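Local coordinates for protein N-hydroxyarylamine O-acetyltransferase (PDB 4DMO) that acetylates arylamines as an arylamine N-acetyltransferase and probably also transfers acetyl groups to N-hydroxyarylamines, at residues A[22-27]-A[120-125]; A[77-82]-A[111-116]. All blocks are in the same frame, centred on the assembly; numbering follows the deposited sequence.

Contact 1: A[22-27]-A[120-125]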
loop_
_atom_site.group_PDB
_atom_site.type_symbol
_atom_site.label_atom_id
_atom_site.label_comp_id
_atom_site.label_asym_id
_atom_site.label_seq_id
_atom_site.Cartn_x
_atom_site.Cartn_y
_atom_site.Cartn_z
ATOM N N VAL A 22 15.307 -14.225 5.979
ATOM C CA VAL A 22 14.869 -13.370 4.866
ATOM C C VAL A 22 15.962 -12.346 4.507
ATOM O O VAL A 22 16.433 -11.595 5.353
ATOM C CB VAL A 22 13.544 -12.609 5.233
ATOM C CG1 VAL A 22 12.959 -11.872 4.012
ATOM C CG2 VAL A 22 12.520 -13.574 5.792
ATOM N N SER A 23 16.354 -12.300 3.250
ATOM C CA SER A 23 17.418 -11.396 2.851
ATOM C C SER A 23 16.860 -10.172 2.173
ATOM O O SER A 23 15.679 -10.127 1.811
ATOM C CB SER A 23 18.397 -12.091 1.887
ATOM O OG SER A 23 17.830 -12.263 0.590
ATOM N N PHE A 24 17.730 -9.187 1.969
ATOM C CA PHE A 24 17.343 -7.965 1.278
ATOM C C PHE A 24 16.910 -8.250 -0.144
ATOM O O PHE A 24 15.912 -7.710 -0.645
ATOM C CB PHE A 24 18.500 -6.976 1.255
ATOM C CG PHE A 24 18.166 -5.704 0.564
ATOM C CD1 PHE A 24 17.523 -4.692 1.247
ATOM C CD2 PHE A 24 18.461 -5.516 -0.772
ATOM C CE1 PHE A 24 17.196 -3.505 0.619
ATOM C CE2 PHE A 24 18.126 -4.316 -1.391
ATOM C CZ PHE A 24 17.490 -3.323 -0.678
ATOM N N GLU A 25 17.681 -9.098 -0.805
ATOM C CA GLU A 25 17.447 -9.408 -2.203
ATOM C C GLU A 25 16.083 -10.069 -2.412
ATOM O O GLU A 25 15.562 -10.080 -3.535
ATOM C CB GLU A 25 18.610 -10.274 -2.713
ATOM C CG GLU A 25 18.584 -10.567 -4.194
ATOM C CD GLU A 25 19.954 -10.456 -4.838
ATOM O OE1 GLU A 25 20.414 -9.309 -5.037
ATOM O OE2 GLU A 25 20.568 -11.498 -5.155
ATOM N N ASP A 26 15.532 -10.612 -1.312
ATOM C CA ASP A 26 14.202 -11.243 -1.267
ATOM C C ASP A 26 13.038 -10.228 -1.246
ATOM O O ASP A 26 11.903 -10.561 -1.579
ATOM C CB ASP A 26 14.051 -12.101 -0.005
ATOM C CG ASP A 26 14.927 -13.352 -0.001
ATOM O OD1 ASP A 26 15.301 -13.863 -1.079
ATOM O OD2 ASP A 26 15.190 -13.850 1.111
ATOM N N LEU A 27 13.310 -9.008 -0.813
ATOM C CA LEU A 27 12.251 -8.046 -0.528
ATOM C C LEU A 27 11.412 -7.711 -1.754
ATOM O O LEU A 27 10.170 -7.693 -1.699
ATOM C CB LEU A 27 12.870 -6.787 0.039
ATOM C CG LEU A 27 13.526 -7.040 1.389
ATOM C CD1 LEU A 27 14.082 -5.761 1.926
ATOM C CD2 LEU A 27 12.542 -7.655 2.368
ATOM N N GLU A 120 22.381 1.940 4.367
ATOM C CA GLU A 120 21.667 2.774 3.402
ATOM C C GLU A 120 20.161 2.624 3.516
ATOM O O GLU A 120 19.638 1.546 3.826
ATOM C CB GLU A 120 22.127 2.477 1.977
ATOM C CG GLU A 120 23.385 3.267 1.560
ATOM C CD GLU A 120 23.985 2.752 0.274
ATOM O OE1 GLU A 120 23.425 1.781 -0.290
ATOM O OE2 GLU A 120 25.008 3.321 -0.171
ATOM N N LEU A 121 19.470 3.720 3.222
ATOM C CA LEU A 121 18.050 3.816 3.489
ATOM C C LEU A 121 17.277 3.447 2.247
ATOM O O LEU A 121 17.676 3.819 1.136
ATOM C CB LEU A 121 17.678 5.227 3.939
ATOM C CG LEU A 121 17.593 5.514 5.440
ATOM C CD1 LEU A 121 16.618 6.676 5.684
ATOM C CD2 LEU A 121 17.163 4.303 6.266
ATOM N N TYR A 122 16.192 2.690 2.461
ATOM C CA TYR A 122 15.243 2.341 1.409
ATOM C C TYR A 122 13.838 2.596 1.898
ATOM O O TYR A 122 13.514 2.303 3.039
ATOM C CB TYR A 122 15.382 0.869 0.997
ATOM C CG TYR A 122 16.757 0.526 0.467
ATOM C CD1 TYR A 122 17.807 0.316 1.328
ATOM C CD2 TYR A 122 16.991 0.428 -0.899
ATOM C CE1 TYR A 122 19.056 0.034 0.867
ATOM C CE2 TYR A 122 18.251 0.147 -1.384
ATOM C CZ TYR A 122 19.281 -0.059 -0.489
ATOM O OH TYR A 122 20.539 -0.355 -0.945
ATOM N N LEU A 123 13.018 3.153 1.019
ATOM C CA LEU A 123 11.587 3.282 1.251
ATOM C C LEU A 123 10.919 1.985 0.819
ATOM O O LEU A 123 11.054 1.557 -0.334
ATOM C CB LEU A 123 11.039 4.423 0.423
ATOM C CG LEU A 123 9.554 4.755 0.432
ATOM C CD1 LEU A 123 9.133 5.406 1.749
ATOM C CD2 LEU A 123 9.286 5.669 -0.738
ATOM N N ILE A 124 10.199 1.361 1.745
ATOM C CA ILE A 124 9.385 0.191 1.424
ATOM C C ILE A 124 7.900 0.586 1.251
ATOM O O ILE A 124 7.205 0.911 2.221
ATOM C CB ILE A 124 9.534 -0.875 2.529
ATOM C CG1 ILE A 124 11.030 -1.126 2.804
ATOM C CG2 ILE A 124 8.771 -2.148 2.162
ATOM C CD1 ILE A 124 11.875 -1.511 1.549
ATOM N N GLU A 125 7.430 0.556 0.010
ATOM C CA GLU A 125 6.097 1.057 -0.310
ATOM C C GLU A 125 5.238 -0.014 -0.951
ATOM O O GLU A 125 5.414 -0.371 -2.122
ATOM C CB GLU A 125 6.170 2.289 -1.228
ATOM C CG GLU A 125 4.830 2.895 -1.575
ATOM C CD GLU A 125 4.035 3.274 -0.337
ATOM O OE1 GLU A 125 4.432 4.248 0.350
ATOM O OE2 GLU A 125 2.996 2.614 -0.076
#

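Contact 2: A[77-82]-A[111-116]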
loop_
_atom_site.group_PDB
_atom_site.type_symbol
_atom_site.label_atom_id
_atom_site.label_comp_id
_atom_site.label_asym_id
_atom_site.label_seq_id
_atom_site.Cartn_x
_atom_site.Cartn_y
_atom_site.Cartn_z
ATOM N N THR A 77 1.507 -3.474 8.056
ATOM C CA THR A 77 1.557 -4.928 7.926
ATOM C C THR A 77 2.944 -5.385 7.488
ATOM O O THR A 77 3.479 -6.336 8.031
ATOM C CB THR A 77 0.523 -5.467 6.898
ATOM O OG1 THR A 77 -0.786 -5.151 7.339
ATOM C CG2 THR A 77 0.620 -6.977 6.741
ATOM N N MET A 78 3.496 -4.726 6.466
ATOM C CA MET A 78 4.788 -5.105 5.906
ATOM C C MET A 78 5.877 -4.760 6.926
ATOM O O MET A 78 6.753 -5.557 7.237
ATOM C CB MET A 78 5.014 -4.396 4.570
ATOM C CG MET A 78 6.434 -4.515 4.004
ATOM S SD MET A 78 6.952 -6.204 3.602
ATOM C CE MET A 78 6.083 -6.466 2.074
ATOM N N TYR A 79 5.768 -3.577 7.488
ATOM C CA TYR A 79 6.607 -3.197 8.605
ATOM C C TYR A 79 6.749 -4.328 9.652
ATOM O O TYR A 79 7.867 -4.727 9.957
ATOM C CB TYR A 79 6.014 -1.949 9.249
ATOM C CG TYR A 79 6.599 -1.604 10.586
ATOM C CD1 TYR A 79 7.878 -1.108 10.678
ATOM C CD2 TYR A 79 5.853 -1.749 11.759
ATOM C CE1 TYR A 79 8.422 -0.778 11.890
ATOM C CE2 TYR A 79 6.384 -1.412 12.976
ATOM C CZ TYR A 79 7.678 -0.924 13.030
ATOM O OH TYR A 79 8.244 -0.588 14.219
ATOM N N TYR A 80 5.639 -4.843 10.198
ATOM C CA TYR A 80 5.710 -5.917 11.209
ATOM C C TYR A 80 6.378 -7.170 10.683
ATOM O O TYR A 80 7.215 -7.761 11.369
ATOM C CB TYR A 80 4.331 -6.288 11.784
ATOM C CG TYR A 80 3.698 -5.166 12.578
ATOM C CD1 TYR A 80 4.291 -4.664 13.722
ATOM C CD2 TYR A 80 2.524 -4.581 12.144
ATOM C CE1 TYR A 80 3.714 -3.635 14.406
ATOM C CE2 TYR A 80 1.950 -3.567 12.810
ATOM C CZ TYR A 80 2.539 -3.085 13.942
ATOM O OH TYR A 80 1.941 -2.051 14.615
ATOM N N PHE A 81 6.059 -7.552 9.456
ATOM C CA PHE A 81 6.719 -8.693 8.863
ATOM C C PHE A 81 8.220 -8.463 8.795
ATOM O O PHE A 81 9.006 -9.371 9.109
ATOM C CB PHE A 81 6.236 -8.942 7.459
ATOM C CG PHE A 81 7.031 -9.978 6.746
ATOM C CD1 PHE A 81 6.850 -11.314 7.025
ATOM C CD2 PHE A 81 7.986 -9.619 5.822
ATOM C CE1 PHE A 81 7.596 -12.281 6.372
ATOM C CE2 PHE A 81 8.734 -10.580 5.168
ATOM C CZ PHE A 81 8.530 -11.911 5.445
ATOM N N LEU A 82 8.609 -7.258 8.373
ATOM C CA LEU A 82 10.035 -6.936 8.171
ATOM C C LEU A 82 10.775 -6.906 9.507
ATOM O O LEU A 82 11.901 -7.377 9.604
ATOM C CB LEU A 82 10.212 -5.599 7.427
ATOM C CG LEU A 82 9.781 -5.629 5.956
ATOM C CD1 LEU A 82 9.907 -4.267 5.301
ATOM C CD2 LEU A 82 10.591 -6.644 5.170
ATOM N N ILE A 111 1.019 6.685 5.397
ATOM C CA ILE A 111 2.005 6.019 6.222
ATOM C C ILE A 111 2.796 5.115 5.331
ATOM O O ILE A 111 2.243 4.529 4.419
ATOM C CB ILE A 111 1.367 5.162 7.288
ATOM C CG1 ILE A 111 0.575 6.029 8.251
ATOM C CG2 ILE A 111 2.418 4.311 8.011
ATOM C CD1 ILE A 111 1.414 6.910 9.125
ATOM N N ALA A 112 4.087 4.995 5.596
ATOM C CA ALA A 112 4.974 4.125 4.820
ATOM C C ALA A 112 6.079 3.615 5.724
ATOM O O ALA A 112 6.156 3.965 6.910
ATOM C CB ALA A 112 5.563 4.868 3.632
ATOM N N THR A 113 6.942 2.795 5.148
ATOM C CA THR A 113 7.972 2.098 5.884
ATOM C C THR A 113 9.354 2.439 5.340
ATOM O O THR A 113 9.544 2.477 4.128
ATOM C CB THR A 113 7.765 0.579 5.723
ATOM O OG1 THR A 113 6.454 0.207 6.159
ATOM C CG2 THR A 113 8.788 -0.195 6.521
ATOM N N VAL A 114 10.328 2.684 6.205
ATOM C CA VAL A 114 11.705 2.824 5.728
ATOM C C VAL A 114 12.569 1.718 6.341
ATOM O O VAL A 114 12.382 1.306 7.501
ATOM C CB VAL A 114 12.319 4.199 6.020
ATOM C CG1 VAL A 114 11.498 5.302 5.347
ATOM C CG2 VAL A 114 12.404 4.403 7.500
ATOM N N LEU A 115 13.463 1.206 5.512
ATOM C CA LEU A 115 14.308 0.072 5.847
ATOM C C LEU A 115 15.794 0.453 5.693
ATOM O O LEU A 115 16.195 1.082 4.714
ATOM C CB LEU A 115 13.985 -1.117 4.937
ATOM C CG LEU A 115 15.008 -2.261 5.065
ATOM C CD1 LEU A 115 14.979 -2.855 6.443
ATOM C CD2 LEU A 115 14.781 -3.351 4.038
ATOM N N THR A 116 16.587 0.042 6.670
ATOM C CA THR A 116 18.019 0.233 6.668
ATOM C C THR A 116 18.723 -1.069 6.350
ATOM O O THR A 116 18.614 -2.043 7.089
ATOM C CB THR A 116 18.486 0.692 8.038
ATOM O OG1 THR A 116 17.853 1.932 8.350
ATOM C CG2 THR A 116 19.975 0.874 8.072
#

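Contact 1: A[22-27]-A[120-125]
An aromatic pair carries this contact: the ring of Phe24 is directed, tilted, toward one face of Tyr122. The arrangement is edge-to-face, with planes at 56° and ring centroids 4.8 Å apart. Phe24 CZ stands over the middle of the phenol ring and comes closest to Tyr122 CE2, at 3.6 Å, while Phe24 CE1 follows toward Tyr122 CD1, at 3.9 Å. With CG of Phe24 trans to its amide nitrogen (chi1 -180°), the benzyl group is carried out from the turn toward strand 120-124. The two side chains cross at about a right angle. His117 stacks on Phe24 as well.

Polar bonds within 22-27 shape the turn that presents Phe24. Ser23 N donates to Asp26 OD2 at 2.9 Å along an almost straight path (172°), reaching the oxygen from above the carboxylate plane. In return, Asp26 N makes a weak bond to Ser23 OG, at 3.4 Å. The other carboxylate oxygen of Asp26 forms a salt bridge with Lys19.

Deeper, the apolar side chains of Leu27 and Ile124 face one another more loosely. The reciprocal Ser23-Asp26 bonds follow the pattern of a capping box just ahead of helix 27-37, and the tilted edge-to-face pair joins this helix entry to strand 120-124 at the protein surface.

Contact 2: A[77-82]-A[111-116]
Thr113 is turned with OG1 trans to its carbonyl carbon and CG2 trans to its amide nitrogen (chi1 -57°), which presents both branches to the helix, the hydroxyl to Tyr79 and the methyl to Tyr79 and Leu82. On the helix, Tyr79 holds CG trans to its own nitrogen (chi1 168°), carrying the phenol ring past the threonine with its near edge facing the methyl and its hydroxyl at the far end.

The nearest approach is between Tyr79 CB and Thr113 OG1, at 3.8 Å, a van der Waals contact. Thr113 CG2 meets the Tyr79 ring at its edge, near the ring plane. On the Leu82 side, the same methyl lies 4.4 Å from Leu82 CD1, so it sits between an aromatic rim and a leucine methyl about one helical turn farther along. The Tyr79 and Thr113 backbones come to 6.1 Å between CA atoms. From there the two segments diverge: the CA atoms of Leu82 and Leu115 are 8.5 Å apart, and their side chains do not come into close contact.

Helix 71-84 thus packs against one face of the eight-stranded antiparallel sheet. Val89 of strand 88-98 touches Tyr79, Leu82 and Leu115, while Ile124 of strand 120-124 lies against Met78, Thr113 and Leu115. Leu27 of helix 27-37 packs on both Leu82 and Leu115.

The two contacts lie about 9 Å apart, centre to centre, on the same side of the chain's centre, with contact 2 nested inside the loop closed by contact 1. Their strands, 103-117 and 120-124, form a hairpin in the eight-stranded antiparallel sheet, where Tyr122 pairs with Leu115 and Ile124 with Thr113 through backbone hydrogen bonds. Leu121 also packs on Thr116 near the hairpin turn. At the other end, Glu125, which ends segment 120-125, is hydrogen-bonded to His110, just before segment 111-116. This pair is consistent with the His-Glu part of the reported Cys-His-Glu triad, whose cysteine, as in the family, would sit where helix 71-84 begins.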